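Side-chain contacts in putative transcriptional regulator (Streptomyces coelicolor A3, PDB 2PQQ), which probably binds cAMP through this N-terminal cyclic nucleotide-binding domain and, as a CRP-like factor, probably regulates transcription by binding DNA: residues 8-13 and 77-82; 60-63 and 67-70. All coordinates share one frame; numbering follows the deposited sequence.

Contact 1: residues 8-13 and 77-82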
ATOM      1  N   ARG A   8      -7.365  19.208 -16.266  1.00 37.42           N
ATOM      2  CA  ARG A   8      -6.664  18.008 -16.706  1.00 37.62           C
ATOM      3  C   ARG A   8      -5.356  17.705 -15.967  1.00 37.66           C
ATOM      4  O   ARG A   8      -4.703  16.698 -16.255  1.00 37.48           O
ATOM      5  CB  ARG A   8      -6.422  18.086 -18.209  1.00 37.75           C
ATOM      6  CG  ARG A   8      -7.721  18.008 -19.024  1.00 37.33           C
ATOM      7  CD  ARG A   8      -7.379  17.763 -20.505  1.00 36.03           C
ATOM      8  NE  ARG A   8      -6.545  18.813 -21.087  1.00 36.82           N
ATOM      9  CZ  ARG A   8      -7.014  19.890 -21.711  1.00 37.62           C
ATOM     10  NH1 ARG A   8      -8.328  20.089 -21.803  1.00 36.61           N
ATOM     11  NH2 ARG A   8      -6.167  20.777 -22.217  1.00 34.73           N
ATOM     12  N   ARG A   9      -4.984  18.558 -15.016  1.00 37.82           N
ATOM     13  CA  ARG A   9      -3.756  18.356 -14.231  1.00 38.31           C
ATOM     14  C   ARG A   9      -3.986  17.436 -13.028  1.00 38.29           C
ATOM     15  O   ARG A   9      -3.745  17.797 -11.868  1.00 38.25           O
ATOM     16  CB  ARG A   9      -3.123  19.697 -13.848  1.00 38.34           C
ATOM     17  CG  ARG A   9      -2.652  20.509 -15.057  1.00 39.89           C
ATOM     18  CD  ARG A   9      -1.580  19.740 -15.864  1.00 44.09           C
ATOM     19  NE  ARG A   9      -0.973  20.531 -16.938  1.00 45.45           N
ATOM     20  CZ  ARG A   9       0.179  20.227 -17.543  1.00 48.24           C
ATOM     21  NH1 ARG A   9       0.866  19.144 -17.183  1.00 49.03           N
ATOM     22  NH2 ARG A   9       0.658  21.009 -18.508  1.00 47.09           N
ATOM     23  N   ASN A  10      -4.441  16.226 -13.328  1.00 38.24           N
ATOM     24  CA  ASN A  10      -4.835  15.263 -12.313  1.00 38.66           C
ATOM     25  C   ASN A  10      -5.013  13.884 -12.964  1.00 39.47           C
ATOM     26  O   ASN A  10      -5.288  13.799 -14.163  1.00 39.66           O
ATOM     27  CB  ASN A  10      -6.127  15.725 -11.641  1.00 38.66           C
ATOM     28  CG  ASN A  10      -7.336  15.661 -12.578  1.00 38.01           C
ATOM     29  OD1 ASN A  10      -7.932  14.600 -12.749  1.00 37.67           O
ATOM     30  ND2 ASN A  10      -7.732  16.810 -13.146  1.00 36.54           N
ATOM     31  N   PRO A  11      -4.854  12.803 -12.184  1.00 39.72           N
ATOM     32  CA  PRO A  11      -4.903  11.420 -12.665  1.00 40.04           C
ATOM     33  C   PRO A  11      -6.284  10.932 -13.145  1.00 39.65           C
ATOM     34  O   PRO A  11      -6.389   9.823 -13.678  1.00 40.70           O
ATOM     35  CB  PRO A  11      -4.492  10.610 -11.423  1.00 40.22           C
ATOM     36  CG  PRO A  11      -3.774  11.605 -10.540  1.00 40.62           C
ATOM     37  CD  PRO A  11      -4.565  12.852 -10.744  1.00 40.64           C
ATOM     38  N   LEU A  12      -7.328  11.721 -12.957  1.00 38.31           N
ATOM     39  CA  LEU A  12      -8.651  11.267 -13.379  1.00 37.57           C
ATOM     40  C   LEU A  12      -8.987  11.740 -14.780  1.00 36.82           C
ATOM     41  O   LEU A  12      -9.434  10.936 -15.615  1.00 35.94           O
ATOM     42  CB  LEU A  12      -9.756  11.726 -12.416  1.00 37.10           C
ATOM     43  CG  LEU A  12     -11.170  11.247 -12.774  1.00 37.93           C
ATOM     44  CD1 LEU A  12     -11.246   9.711 -12.996  1.00 34.66           C
ATOM     45  CD2 LEU A  12     -12.220  11.701 -11.701  1.00 37.32           C
ATOM     46  N   PHE A  13      -8.785  13.043 -15.025  1.00 36.13           N
ATOM     47  CA  PHE A  13      -9.238  13.680 -16.275  1.00 35.49           C
ATOM     48  C   PHE A  13      -8.092  13.978 -17.240  1.00 35.41           C
ATOM     49  O   PHE A  13      -8.294  14.656 -18.252  1.00 35.14           O
ATOM     50  CB  PHE A  13      -9.982  14.978 -15.980  1.00 34.96           C
ATOM     51  CG  PHE A  13     -11.210  14.807 -15.140  1.00 36.90           C
ATOM     52  CD1 PHE A  13     -12.189  13.862 -15.472  1.00 35.02           C
ATOM     53  CD2 PHE A  13     -11.415  15.624 -14.031  1.00 36.29           C
ATOM     54  CE1 PHE A  13     -13.349  13.741 -14.700  1.00 36.96           C
ATOM     55  CE2 PHE A  13     -12.562  15.516 -13.273  1.00 36.92           C
ATOM     56  CZ  PHE A  13     -13.533  14.570 -13.587  1.00 35.81           C
ATOM     57  N   SER A  77      -5.747  23.884  -9.389  1.00 38.79           N
ATOM     58  CA  SER A  77      -5.630  22.713 -10.279  1.00 38.50           C
ATOM     59  C   SER A  77      -5.603  21.363  -9.564  1.00 38.00           C
ATOM     60  O   SER A  77      -5.478  20.333 -10.214  1.00 37.98           O
ATOM     61  CB  SER A  77      -4.426  22.852 -11.244  1.00 39.25           C
ATOM     62  OG  SER A  77      -3.310  22.120 -10.765  1.00 39.64           O
ATOM     63  N   GLU A  78      -5.717  21.365  -8.234  1.00 36.87           N
ATOM     64  CA  GLU A  78      -5.710  20.124  -7.465  1.00 37.11           C
ATOM     65  C   GLU A  78      -7.127  19.708  -7.044  1.00 36.44           C
ATOM     66  O   GLU A  78      -8.014  20.553  -6.875  1.00 34.77           O
ATOM     67  CB  GLU A  78      -4.826  20.257  -6.229  1.00 37.61           C
ATOM     68  CG  GLU A  78      -3.333  20.458  -6.546  1.00 38.10           C
ATOM     69  CD  GLU A  78      -2.516  20.805  -5.326  1.00 39.44           C
ATOM     70  OE1 GLU A  78      -1.927  21.907  -5.312  1.00 45.44           O
ATOM     71  OE2 GLU A  78      -2.432  19.980  -4.390  1.00 42.28           O
ATOM     72  N   LEU A  79      -7.316  18.404  -6.846  1.00 36.69           N
ATOM     73  CA  LEU A  79      -8.632  17.850  -6.603  1.00 37.40           C
ATOM     74  C   LEU A  79      -8.933  17.630  -5.123  1.00 36.61           C
ATOM     75  O   LEU A  79      -8.039  17.337  -4.334  1.00 36.00           O
ATOM     76  CB  LEU A  79      -8.788  16.528  -7.365  1.00 37.53           C
ATOM     77  CG  LEU A  79      -9.203  16.582  -8.839  1.00 39.44           C
ATOM     78  CD1 LEU A  79      -8.421  17.627  -9.616  1.00 41.50           C
ATOM     79  CD2 LEU A  79      -9.009  15.197  -9.444  1.00 39.12           C
ATOM     80  N   ILE A  80     -10.213  17.751  -4.780  1.00 35.25           N
ATOM     81  CA  ILE A  80     -10.721  17.419  -3.451  1.00 34.75           C
ATOM     82  C   ILE A  80     -11.887  16.477  -3.663  1.00 34.37           C
ATOM     83  O   ILE A  80     -12.750  16.733  -4.542  1.00 34.06           O
ATOM     84  CB  ILE A  80     -11.159  18.707  -2.665  1.00 34.76           C
ATOM     85  CG1 ILE A  80     -10.031  19.759  -2.658  1.00 35.80           C
ATOM     86  CG2 ILE A  80     -11.573  18.370  -1.242  1.00 34.14           C
ATOM     87  CD1 ILE A  80     -10.395  21.120  -1.967  1.00 35.16           C
ATOM     88  N   GLY A  81     -11.897  15.366  -2.920  1.00 33.85           N
ATOM     89  CA  GLY A  81     -13.035  14.429  -2.897  1.00 34.13           C
ATOM     90  C   GLY A  81     -13.260  13.659  -4.194  1.00 34.43           C
ATOM     91  O   GLY A  81     -14.384  13.292  -4.526  1.00 34.79           O
ATOM     92  N   GLU A  82     -12.171  13.386  -4.901  1.00 35.28           N
ATOM     93  CA  GLU A  82     -12.193  12.753  -6.229  1.00 36.02           C
ATOM     94  C   GLU A  82     -13.098  11.528  -6.324  1.00 36.43           C
ATOM     95  O   GLU A  82     -13.979  11.482  -7.181  1.00 35.66           O
ATOM     96  CB  GLU A  82     -10.776  12.343  -6.643  1.00 35.88           C
ATOM     97  CG  GLU A  82     -10.738  11.745  -8.030  1.00 38.08           C
ATOM     98  CD  GLU A  82      -9.481  10.956  -8.322  1.00 41.19           C
ATOM     99  OE1 GLU A  82      -8.422  11.181  -7.671  1.00 41.20           O
ATOM    100  OE2 GLU A  82      -9.578  10.121  -9.244  1.00 42.58           O
TER
HETATM  101  O   HOH W   1      -2.310  19.485 -10.106  1.00 40.72           O
HETATM  102  O   HOH W   2      -6.650  19.448 -12.361  1.00 30.81           O

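Contact 2: residues 60-63 and 67-70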
ATOM      1  N   HIS A  60      -8.338  18.913   7.042  1.00 34.98           N
ATOM      2  CA  HIS A  60      -7.976  18.485   8.415  1.00 35.97           C
ATOM      3  C   HIS A  60      -8.989  17.508   9.051  1.00 37.28           C
ATOM      4  O   HIS A  60     -10.163  17.463   8.668  1.00 36.83           O
ATOM      5  CB  HIS A  60      -7.705  19.685   9.340  1.00 35.08           C
ATOM      6  CG  HIS A  60      -8.789  20.715   9.329  1.00 36.10           C
ATOM      7  ND1 HIS A  60      -9.804  20.741  10.262  1.00 34.94           N
ATOM      8  CD2 HIS A  60      -9.039  21.736   8.474  1.00 36.59           C
ATOM      9  CE1 HIS A  60     -10.621  21.743   9.995  1.00 35.27           C
ATOM     10  NE2 HIS A  60     -10.188  22.353   8.906  1.00 36.62           N
ATOM     11  N   ARG A  61      -8.514  16.760  10.050  1.00 38.88           N
ATOM     12  CA  ARG A  61      -9.250  15.654  10.660  1.00 41.04           C
ATOM     13  C   ARG A  61      -9.110  15.733  12.188  1.00 41.63           C
ATOM     14  O   ARG A  61      -8.060  16.138  12.705  1.00 41.54           O
ATOM     15  CB  ARG A  61      -8.703  14.332  10.107  1.00 41.18           C
ATOM     16  CG  ARG A  61      -9.427  13.060  10.542  1.00 42.83           C
ATOM     17  CD  ARG A  61      -8.957  11.851   9.717  1.00 42.32           C
ATOM     18  NE  ARG A  61      -9.207  12.028   8.285  1.00 43.91           N
ATOM     19  CZ  ARG A  61      -8.460  11.513   7.309  1.00 43.31           C
ATOM     20  NH1 ARG A  61      -7.392  10.780   7.594  1.00 44.75           N
ATOM     21  NH2 ARG A  61      -8.773  11.750   6.041  1.00 43.91           N
ATOM     22  N   THR A  62     -10.172  15.373  12.909  1.00 42.38           N
ATOM     23  CA  THR A  62     -10.201  15.547  14.352  1.00 43.39           C
ATOM     24  C   THR A  62      -9.410  14.449  15.052  1.00 44.12           C
ATOM     25  O   THR A  62      -9.697  13.263  14.881  1.00 43.98           O
ATOM     26  CB  THR A  62     -11.640  15.594  14.900  1.00 43.74           C
ATOM     27  OG1 THR A  62     -12.413  16.525  14.134  1.00 43.07           O
ATOM     28  CG2 THR A  62     -11.649  16.013  16.385  1.00 42.99           C
ATOM     29  N   SER A  63      -8.421  14.865  15.845  1.00 45.01           N
ATOM     30  CA  SER A  63      -7.541  13.951  16.578  1.00 45.92           C
ATOM     31  C   SER A  63      -8.274  13.214  17.698  1.00 46.32           C
ATOM     32  O   SER A  63      -9.247  13.744  18.247  1.00 46.47           O
ATOM     33  CB  SER A  63      -6.356  14.727  17.167  1.00 45.77           C
ATOM     34  OG  SER A  63      -5.517  15.211  16.134  1.00 47.93           O
ATOM     35  N   ARG A  67      -8.259  17.861  18.870  1.00 47.79           N
ATOM     36  CA  ARG A  67      -7.714  18.896  17.994  1.00 47.72           C
ATOM     37  C   ARG A  67      -7.858  18.519  16.511  1.00 47.29           C
ATOM     38  O   ARG A  67      -8.158  17.367  16.180  1.00 47.09           O
ATOM     39  CB  ARG A  67      -6.247  19.189  18.348  1.00 48.06           C
ATOM     40  CG  ARG A  67      -5.196  18.432  17.516  1.00 49.07           C
ATOM     41  CD  ARG A  67      -4.104  19.404  17.044  1.00 49.99           C
ATOM     42  NE  ARG A  67      -3.431  18.991  15.806  1.00 49.87           N
ATOM     43  CZ  ARG A  67      -2.197  18.490  15.750  1.00 50.16           C
ATOM     44  NH1 ARG A  67      -1.667  18.163  14.578  1.00 49.47           N
ATOM     45  NH2 ARG A  67      -1.482  18.324  16.864  1.00 50.10           N
ATOM     46  N   GLU A  68      -7.646  19.491  15.625  1.00 46.88           N
ATOM     47  CA  GLU A  68      -7.635  19.230  14.186  1.00 46.35           C
ATOM     48  C   GLU A  68      -6.204  19.009  13.716  1.00 46.54           C
ATOM     49  O   GLU A  68      -5.339  19.874  13.905  1.00 46.87           O
ATOM     50  CB  GLU A  68      -8.269  20.391  13.413  1.00 45.93           C
ATOM     51  CG  GLU A  68      -9.726  20.637  13.748  1.00 43.96           C
ATOM     52  CD  GLU A  68     -10.601  19.449  13.400  1.00 42.06           C
ATOM     53  OE1 GLU A  68     -11.294  18.939  14.308  1.00 39.57           O
ATOM     54  OE2 GLU A  68     -10.572  19.014  12.224  1.00 39.47           O
ATOM     55  N   ASN A  69      -5.951  17.845  13.125  1.00 46.17           N
ATOM     56  CA  ASN A  69      -4.660  17.576  12.501  1.00 46.23           C
ATOM     57  C   ASN A  69      -4.693  17.964  11.031  1.00 46.35           C
ATOM     58  O   ASN A  69      -5.611  17.585  10.314  1.00 45.19           O
ATOM     59  CB  ASN A  69      -4.286  16.097  12.627  1.00 46.43           C
ATOM     60  CG  ASN A  69      -2.834  15.818  12.246  1.00 46.78           C
ATOM     61  OD1 ASN A  69      -1.902  16.379  12.826  1.00 47.49           O
ATOM     62  ND2 ASN A  69      -2.640  14.924  11.286  1.00 47.08           N
HETATM   63  N   MSE A  70      -3.676  18.707  10.603  1.00 46.53           N
HETATM   64  CA  MSE A  70      -3.484  19.080   9.207  1.00 47.44           C
HETATM   65  C   MSE A  70      -3.268  17.839   8.332  1.00 46.80           C
HETATM   66  O   MSE A  70      -2.471  16.966   8.654  1.00 46.60           O
HETATM   67  CB  MSE A  70      -2.301  20.057   9.094  1.00 48.53           C
HETATM   68  CG  MSE A  70      -2.146  20.771   7.744  1.00 51.15           C
HETATM   69 SE   MSE A  70      -1.462  19.545   6.405  0.85 59.55          SE
HETATM   70  CE  MSE A  70      -0.601  20.748   5.163  1.00 53.97           C
TER

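Contact 1: residues 8-13 and 77-82
With CG of N10 set between its own backbone N and carbonyl carbon (chi1 69°), the amide lies crosswise over the two methyls of L79, the side chains meeting at about a right angle. L79 CD2 lies 3.5 Å from N10 OD1, while L79 CD1 sits 3.6 Å from N10 CB. A leucine suits this place because its fork spans the amide without needing a polar mate. N10 OD1 turns back to its own chain, accepting from L12 N at 2.9 Å and from F13 N, also at 2.9 Å, both from one face of the amide: an Asx turn extended to an Asx motif, which shapes the loop before helix 18-27. Here that N-terminal loop rests on a strand of the cyclic nucleotide-binding beta-roll, and L12 reaches on to L125 and V129 of helix 120-139. Were N10 replaced by an alanine, the amides of L12 and F13 would probably lose their shared acceptor and the L79 methyls part of their cover. Further along, L12 CB touches E82 OE2 at 3.6 Å, an apolar carbon against a carboxylate oxygen that is salt-bridged to R132. At the outer end two waters join the segments: one donates to R9 O and bonds S77 OG at 2.9 Å, and the other accepts from N10 ND2 and donates to S77 O at 2.6 Å.

Contact 2: residues 60-63 and 67-70
The H60 imidazole meets E68 at its edge, with E68 OE2 close to the ring plane, and the carboxylate is turned 80° against the ring. The bond from H60 ND1 to E68 OE2 is 2.7 Å long and fairly straight (163°), reaching the oxygen on its anti side. E68 OE1 uses its syn lone pair for T62 OG1, also at 2.7 Å, so one carboxylate spans two residues of the opposite strand. A bend at chi2 (-62°) folds the glutamate chain back to do this; glutamate suits the place by having both the length and two acceptor oxygens. H60, T62 and E68 share one face of the antiparallel hairpin formed by strands 57-62 and 68-74. Between the H60-M70 and T62-E68 pairs, R61 and N69 form the hydrogen-bonded pair, their side chains on the other face, N69 N lying 2.7 Å from R61 O and R61 N 3.0 Å from N69 O. Near the turn, S63 N points almost straight at R67 O, and the small serine lets its OG lie 3.5 Å from R67 CG. R67 NE in turn bonds E68 O at 2.8 Å, approaching from above the carbonyl plane. Since H60 NE2 also bonds T96 OG1 on the neighbouring strand, the imidazole is held at both nitrogens, and the carboxylate would probably favour a proton on ND1 and could stabilise a positive charge on the ring.

In the fold
Residues 77-82 and the hairpin of contact 2 belong to the cyclic nucleotide-binding domain, against which the N-terminal loop 8-13 packs. Contact 1 is centred about 5 Å from the chain's centre, contact 2 about 20 Å from it; their centres are about 23 Å apart and their nearest atoms about 9 Å. Strand 68-74 of contact 2 is followed by strand 79-80 of contact 1. G81 and E82 are consistent with the start of the phosphate-binding cassette of CRP-like domains, so contact 1 probably borders the cAMP pocket. D147 of the second subunit bonds E82 N. E78 packs on N69 of the third subunit, and M70 on M70 of that subunit, which thus meets both contacts.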